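PBP5 (PDB 3A3J) removes the C-terminal D-alanine from peptidoglycan precursor peptides, as a serine-type D-Ala-D-Ala carboxypeptidase. Local coordinates at residues A[253-267]-A[279-293]. Residues are numbered along the deposited sequence; the frame is centred on the assembly and turned at random.
Sequences FETFKTLEAGKEISE and KLGAFMDHFITIPKG
Asp285 uses both carboxylate oxygens against 253-267. Its OD1 takes the backbone N of Ala261 at 2.9 Å in a nearly straight bond, 174° at the hydrogen. Its OD2 makes a weak, salt-bridging bond with Lys257 NZ, 3.3 Å. Glu267 OE1 forms a second salt bridge with Lys279 NZ, 3.5 Å; Glu267 OE2 bonds Ser277. Gly293 N donates a hydrogen bond to Glu254 OE1, 3.1 Å, from above the carboxylate plane. Thr255 OG1 and Thr289 OG1 lie 2.8 Å apart; Thr255 OG1 also bonds Asp16 and Thr289 OG1 bonds Ser19. Backbone bonds pair 253-259 with 286-291, including Ile288 N to Phe256 O, 2.8 Å. A classic beta bulge sets Thr258 and Leu259 against the single residue His286; Ile265 and Ser266 repeat this opposite Leu280. Between the paired regions, Gly262 N bonds Ala282 O, 2.7 Å, and a water links Glu260 O, Lys263 O and Ala282 N. Lys257 CG lies opposite its backbone N (chi1 -167°), which lays the chain over Phe287 in an off-centre CH-pi contact. Phe256, Ile288 and Leu259 share the other face. Ile288 CG1 touches both Phe256 CE2 and Thr258 CG2. Strand 329-338 covers Ile288 and His286. Two antiparallel pairings, the second a beta hairpin, are thus joined through loops in the C-terminal domain.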
loop_
_atom_site.group_PDB
_atom_site.type_symbol
_atom_site.label_atom_id
_atom_site.label_comp_id
_atom_site.label_asym_id
_atom_site.label_seq_id
_atom_site.Cartn_x
_atom_site.Cartn_y
_atom_site.Cartn_z
ATOM N N PHE A 253 -11.120 6.488 15.338
ATOM C CA PHE A 253 -11.813 5.594 14.445
ATOM C C PHE A 253 -11.359 4.241 14.850
ATOM O O PHE A 253 -10.418 4.118 15.576
ATOM C CB PHE A 253 -11.403 5.829 13.010
ATOM C CG PHE A 253 -11.927 7.119 12.392
ATOM C CD1 PHE A 253 -13.118 7.132 11.679
ATOM C CD2 PHE A 253 -11.186 8.280 12.471
ATOM C CE1 PHE A 253 -13.594 8.318 11.071
ATOM C CE2 PHE A 253 -11.621 9.476 11.880
ATOM C CZ PHE A 253 -12.839 9.506 11.171
ATOM N N GLU A 254 -12.066 3.218 14.409
ATOM C CA GLU A 254 -11.671 1.874 14.705
ATOM C C GLU A 254 -12.110 1.081 13.502
ATOM O O GLU A 254 -12.924 1.576 12.677
ATOM C CB GLU A 254 -12.402 1.361 15.939
ATOM C CG GLU A 254 -13.899 1.509 15.855
ATOM C CD GLU A 254 -14.576 1.074 17.137
ATOM O OE1 GLU A 254 -13.932 1.183 18.215
ATOM O OE2 GLU A 254 -15.752 0.622 17.080
ATOM N N THR A 255 -11.608 -0.146 13.430
ATOM C CA THR A 255 -11.803 -0.980 12.282
ATOM C C THR A 255 -12.163 -2.373 12.759
ATOM O O THR A 255 -11.566 -2.902 13.645
ATOM C CB THR A 255 -10.521 -0.994 11.400
ATOM O OG1 THR A 255 -10.507 0.225 10.631
ATOM C CG2 THR A 255 -10.481 -2.209 10.464
ATOM N N PHE A 256 -13.185 -2.970 12.202
ATOM C CA PHE A 256 -13.455 -4.321 12.605
ATOM C C PHE A 256 -13.939 -5.183 11.436
ATOM O O PHE A 256 -14.458 -4.708 10.428
ATOM C CB PHE A 256 -14.400 -4.402 13.829
ATOM C CG PHE A 256 -15.861 -4.160 13.506
ATOM C CD1 PHE A 256 -16.765 -5.236 13.436
ATOM C CD2 PHE A 256 -16.344 -2.871 13.303
ATOM C CE1 PHE A 256 -18.136 -5.028 13.150
ATOM C CE2 PHE A 256 -17.693 -2.654 13.010
ATOM C CZ PHE A 256 -18.589 -3.744 12.925
ATOM N N LYS A 257 -13.713 -6.461 11.616
ATOM C CA LYS A 257 -14.029 -7.438 10.626
ATOM C C LYS A 257 -15.538 -7.715 10.671
ATOM O O LYS A 257 -16.057 -8.146 11.690
ATOM C CB LYS A 257 -13.216 -8.690 10.940
ATOM C CG LYS A 257 -13.234 -9.667 9.795
ATOM C CD LYS A 257 -12.662 -11.002 10.225
ATOM C CE LYS A 257 -11.228 -11.097 9.794
ATOM N NZ LYS A 257 -10.587 -12.392 10.131
ATOM N N THR A 258 -16.263 -7.437 9.590
ATOM C CA THR A 258 -17.661 -7.827 9.556
ATOM C C THR A 258 -17.921 -9.154 8.874
ATOM O O THR A 258 -18.983 -9.744 9.076
ATOM C CB THR A 258 -18.510 -6.803 8.846
ATOM O OG1 THR A 258 -18.065 -6.714 7.501
ATOM C CG2 THR A 258 -18.416 -5.438 9.536
ATOM N N LEU A 259 -17.002 -9.625 8.035
ATOM C CA LEU A 259 -17.140 -10.963 7.438
ATOM C C LEU A 259 -15.843 -11.741 7.440
ATOM O O LEU A 259 -14.765 -11.180 7.179
ATOM C CB LEU A 259 -17.685 -10.897 6.007
ATOM C CG LEU A 259 -19.034 -10.206 5.768
ATOM C CD1 LEU A 259 -19.128 -9.705 4.298
ATOM C CD2 LEU A 259 -20.182 -11.160 6.124
ATOM N N GLU A 260 -15.967 -13.030 7.721
ATOM C CA GLU A 260 -14.873 -13.963 7.675
ATOM C C GLU A 260 -14.998 -14.924 6.483
ATOM O O GLU A 260 -16.039 -15.597 6.325
ATOM C CB GLU A 260 -14.842 -14.752 8.977
ATOM C CG GLU A 260 -13.874 -15.895 8.969
ATOM C CD GLU A 260 -14.012 -16.749 10.221
ATOM O OE1 GLU A 260 -14.333 -16.187 11.284
ATOM O OE2 GLU A 260 -13.813 -17.982 10.156
ATOM N N ALA A 261 -13.918 -15.001 5.685
ATOM C CA ALA A 261 -13.804 -15.845 4.473
ATOM C C ALA A 261 -14.336 -17.225 4.700
ATOM O O ALA A 261 -13.932 -17.890 5.653
ATOM C CB ALA A 261 -12.323 -15.945 4.013
ATOM N N GLY A 262 -15.248 -17.681 3.844
ATOM C CA GLY A 262 -15.663 -19.080 3.904
ATOM C C GLY A 262 -16.733 -19.358 4.929
ATOM O O GLY A 262 -17.336 -20.415 4.903
ATOM N N LYS A 263 -16.988 -18.434 5.852
ATOM C CA LYS A 263 -17.982 -18.663 6.896
ATOM C C LYS A 263 -19.469 -18.518 6.419
ATOM O O LYS A 263 -19.844 -17.555 5.748
ATOM C CB LYS A 263 -17.758 -17.697 8.033
ATOM C CG LYS A 263 -18.465 -18.111 9.279
ATOM C CD LYS A 263 -18.864 -16.894 10.088
ATOM C CE LYS A 263 -19.429 -17.318 11.417
ATOM N NZ LYS A 263 -18.280 -17.825 12.195
ATOM N N GLU A 264 -20.312 -19.451 6.832
ATOM C CA GLU A 264 -21.734 -19.401 6.485
ATOM C C GLU A 264 -22.402 -18.564 7.513
ATOM O O GLU A 264 -22.381 -18.917 8.669
ATOM C CB GLU A 264 -22.306 -20.797 6.490
ATOM C CG GLU A 264 -21.711 -21.585 5.371
ATOM C CD GLU A 264 -22.112 -23.042 5.404
ATOM O OE1 GLU A 264 -22.811 -23.459 6.385
ATOM O OE2 GLU A 264 -21.717 -23.755 4.439
ATOM N N ILE A 265 -22.942 -17.428 7.118
ATOM C CA ILE A 265 -23.579 -16.579 8.085
ATOM C C ILE A 265 -25.120 -16.665 8.056
ATOM O O ILE A 265 -25.793 -16.070 8.880
ATOM C CB ILE A 265 -23.182 -15.104 7.854
ATOM C CG1 ILE A 265 -23.858 -14.549 6.632
ATOM C CG2 ILE A 265 -21.657 -14.923 7.668
ATOM C CD1 ILE A 265 -23.458 -13.131 6.370
ATOM N N SER A 266 -25.698 -17.356 7.097
ATOM C CA SER A 266 -27.137 -17.270 6.945
ATOM C C SER A 266 -27.626 -18.452 6.135
ATOM O O SER A 266 -26.861 -19.049 5.364
ATOM C CB SER A 266 -27.453 -15.999 6.174
ATOM O OG SER A 266 -28.822 -15.815 6.114
ATOM N N GLU A 267 -28.909 -18.766 6.270
ATOM C CA GLU A 267 -29.540 -19.786 5.417
ATOM C C GLU A 267 -30.732 -19.152 4.727
ATOM O O GLU A 267 -31.530 -18.427 5.362
ATOM C CB GLU A 267 -29.977 -21.009 6.214
ATOM C CG GLU A 267 -30.238 -22.254 5.355
ATOM C CD GLU A 267 -30.972 -23.348 6.130
ATOM O OE1 GLU A 267 -30.609 -23.637 7.288
ATOM O OE2 GLU A 267 -31.958 -23.904 5.591
ATOM N N LYS A 279 -26.873 -21.812 2.057
ATOM C CA LYS A 279 -26.088 -21.046 3.001
ATOM C C LYS A 279 -25.537 -19.855 2.273
ATOM O O LYS A 279 -25.139 -19.964 1.112
ATOM C CB LYS A 279 -24.967 -21.929 3.543
ATOM C CG LYS A 279 -25.481 -22.955 4.535
ATOM C CD LYS A 279 -26.046 -22.220 5.777
ATOM C CE LYS A 279 -25.804 -22.971 7.095
ATOM N NZ LYS A 279 -27.075 -23.563 7.585
ATOM N N LEU A 280 -25.553 -18.712 2.931
ATOM C CA LEU A 280 -25.010 -17.482 2.382
ATOM C C LEU A 280 -23.807 -17.053 3.221
ATOM O O LEU A 280 -23.724 -17.398 4.396
ATOM C CB LEU A 280 -26.076 -16.373 2.442
ATOM C CG LEU A 280 -27.423 -16.690 1.712
ATOM C CD1 LEU A 280 -28.376 -15.553 1.839
ATOM C CD2 LEU A 280 -27.211 -17.146 0.230
ATOM N N GLY A 281 -22.930 -16.249 2.641
ATOM C CA GLY A 281 -21.773 -15.701 3.351
ATOM C C GLY A 281 -20.904 -14.965 2.364
ATOM O O GLY A 281 -21.439 -14.398 1.385
ATOM N N ALA A 282 -19.577 -14.997 2.611
ATOM C CA ALA A 282 -18.536 -14.336 1.782
ATOM C C ALA A 282 -17.287 -15.230 1.729
ATOM O O ALA A 282 -16.909 -15.883 2.706
ATOM C CB ALA A 282 -18.185 -12.932 2.313
ATOM N N PHE A 283 -16.689 -15.330 0.555
ATOM C CA PHE A 283 -15.484 -16.139 0.416
ATOM C C PHE A 283 -14.203 -15.325 0.758
ATOM O O PHE A 283 -13.093 -15.871 0.745
ATOM C CB PHE A 283 -15.436 -16.843 -0.965
ATOM C CG PHE A 283 -16.340 -18.054 -1.037
ATOM C CD1 PHE A 283 -16.007 -19.239 -0.344
ATOM C CD2 PHE A 283 -17.572 -17.974 -1.666
ATOM C CE1 PHE A 283 -16.862 -20.365 -0.360
ATOM C CE2 PHE A 283 -18.427 -19.060 -1.703
ATOM C CZ PHE A 283 -18.074 -20.274 -1.041
ATOM N N MET A 284 -14.372 -14.038 1.065
ATOM C CA MET A 284 -13.252 -13.246 1.607
ATOM C C MET A 284 -13.643 -12.406 2.816
ATOM O O MET A 284 -14.844 -12.033 2.981
ATOM C CB MET A 284 -12.665 -12.351 0.535
ATOM C CG MET A 284 -11.479 -13.050 -0.218
ATOM S SD MET A 284 -10.500 -11.942 -1.328
ATOM C CE MET A 284 -9.791 -10.732 -0.158
ATOM N N ASP A 285 -12.637 -12.127 3.654
ATOM C CA ASP A 285 -12.791 -11.284 4.859
ATOM C C ASP A 285 -13.278 -9.935 4.448
ATOM O O ASP A 285 -13.078 -9.564 3.332
ATOM C CB ASP A 285 -11.436 -11.081 5.521
ATOM C CG ASP A 285 -11.000 -12.266 6.325
ATOM O OD1 ASP A 285 -11.756 -13.249 6.430
ATOM O OD2 ASP A 285 -9.891 -12.191 6.883
ATOM N N HIS A 286 -13.927 -9.199 5.338
ATOM C CA HIS A 286 -14.339 -7.843 5.031
ATOM C C HIS A 286 -14.207 -7.041 6.313
ATOM O O HIS A 286 -14.333 -7.619 7.405
ATOM C CB HIS A 286 -15.806 -7.770 4.592
ATOM C CG HIS A 286 -16.183 -6.437 4.036
ATOM N ND1 HIS A 286 -16.081 -6.132 2.694
ATOM C CD2 HIS A 286 -16.636 -5.311 4.642
ATOM C CE1 HIS A 286 -16.439 -4.868 2.496
ATOM N NE2 HIS A 286 -16.774 -4.345 3.667
ATOM N N PHE A 287 -13.962 -5.731 6.184
ATOM C CA PHE A 287 -13.588 -4.901 7.343
ATOM C C PHE A 287 -14.225 -3.582 7.138
ATOM O O PHE A 287 -14.323 -3.119 6.008
ATOM C CB PHE A 287 -12.069 -4.663 7.478
ATOM C CG PHE A 287 -11.260 -5.921 7.716
ATOM C CD1 PHE A 287 -10.977 -6.348 9.007
ATOM C CD2 PHE A 287 -10.717 -6.622 6.644
ATOM C CE1 PHE A 287 -10.231 -7.469 9.236
ATOM C CE2 PHE A 287 -9.985 -7.754 6.875
ATOM C CZ PHE A 287 -9.734 -8.184 8.157
ATOM N N ILE A 288 -14.670 -2.956 8.211
ATOM C CA ILE A 288 -15.187 -1.626 8.015
ATOM C C ILE A 288 -14.544 -0.692 9.017
ATOM O O ILE A 288 -14.001 -1.119 10.036
ATOM C CB ILE A 288 -16.759 -1.569 8.050
ATOM C CG1 ILE A 288 -17.290 -1.889 9.449
ATOM C CG2 ILE A 288 -17.338 -2.497 6.984
ATOM C CD1 ILE A 288 -18.726 -1.267 9.690
ATOM N N THR A 289 -14.573 0.578 8.703
ATOM C CA THR A 289 -14.030 1.551 9.594
ATOM C C THR A 289 -15.141 2.506 10.057
ATOM O O THR A 289 -15.816 3.118 9.245
ATOM C CB THR A 289 -12.885 2.326 8.868
ATOM O OG1 THR A 289 -11.856 1.400 8.478
ATOM C CG2 THR A 289 -12.314 3.452 9.766
ATOM N N ILE A 290 -15.288 2.659 11.369
ATOM C CA ILE A 290 -16.373 3.465 11.976
ATOM C C ILE A 290 -15.834 4.390 13.068
ATOM O O ILE A 290 -14.727 4.187 13.520
ATOM C CB ILE A 290 -17.379 2.511 12.643
ATOM C CG1 ILE A 290 -16.655 1.706 13.748
ATOM C CG2 ILE A 290 -18.032 1.610 11.575
ATOM C CD1 ILE A 290 -16.868 0.186 13.705
ATOM N N PRO A 291 -16.620 5.398 13.508
ATOM C CA PRO A 291 -16.157 6.166 14.660
ATOM C C PRO A 291 -15.829 5.225 15.786
ATOM O O PRO A 291 -16.497 4.191 15.938
ATOM C CB PRO A 291 -17.347 7.068 14.983
ATOM C CG PRO A 291 -17.919 7.348 13.619
ATOM C CD PRO A 291 -17.815 6.009 12.884
ATOM N N LYS A 292 -14.767 5.536 16.527
ATOM C CA LYS A 292 -14.341 4.727 17.664
ATOM C C LYS A 292 -15.495 4.594 18.676
ATOM O O LYS A 292 -16.328 5.485 18.795
ATOM C CB LYS A 292 -13.179 5.414 18.374
ATOM C CG LYS A 292 -12.234 4.457 19.098
ATOM C CD LYS A 292 -11.399 5.237 20.104
ATOM C CE LYS A 292 -9.906 4.999 19.923
ATOM N NZ LYS A 292 -9.537 3.586 20.229
ATOM N N GLY A 293 -15.527 3.497 19.409
ATOM C CA GLY A 293 -16.599 3.328 20.353
ATOM C C GLY A 293 -17.946 2.845 19.814
ATOM O O GLY A 293 -18.731 2.359 20.606
HETATM O O HOH W 1 -18.702 -15.075 5.552
#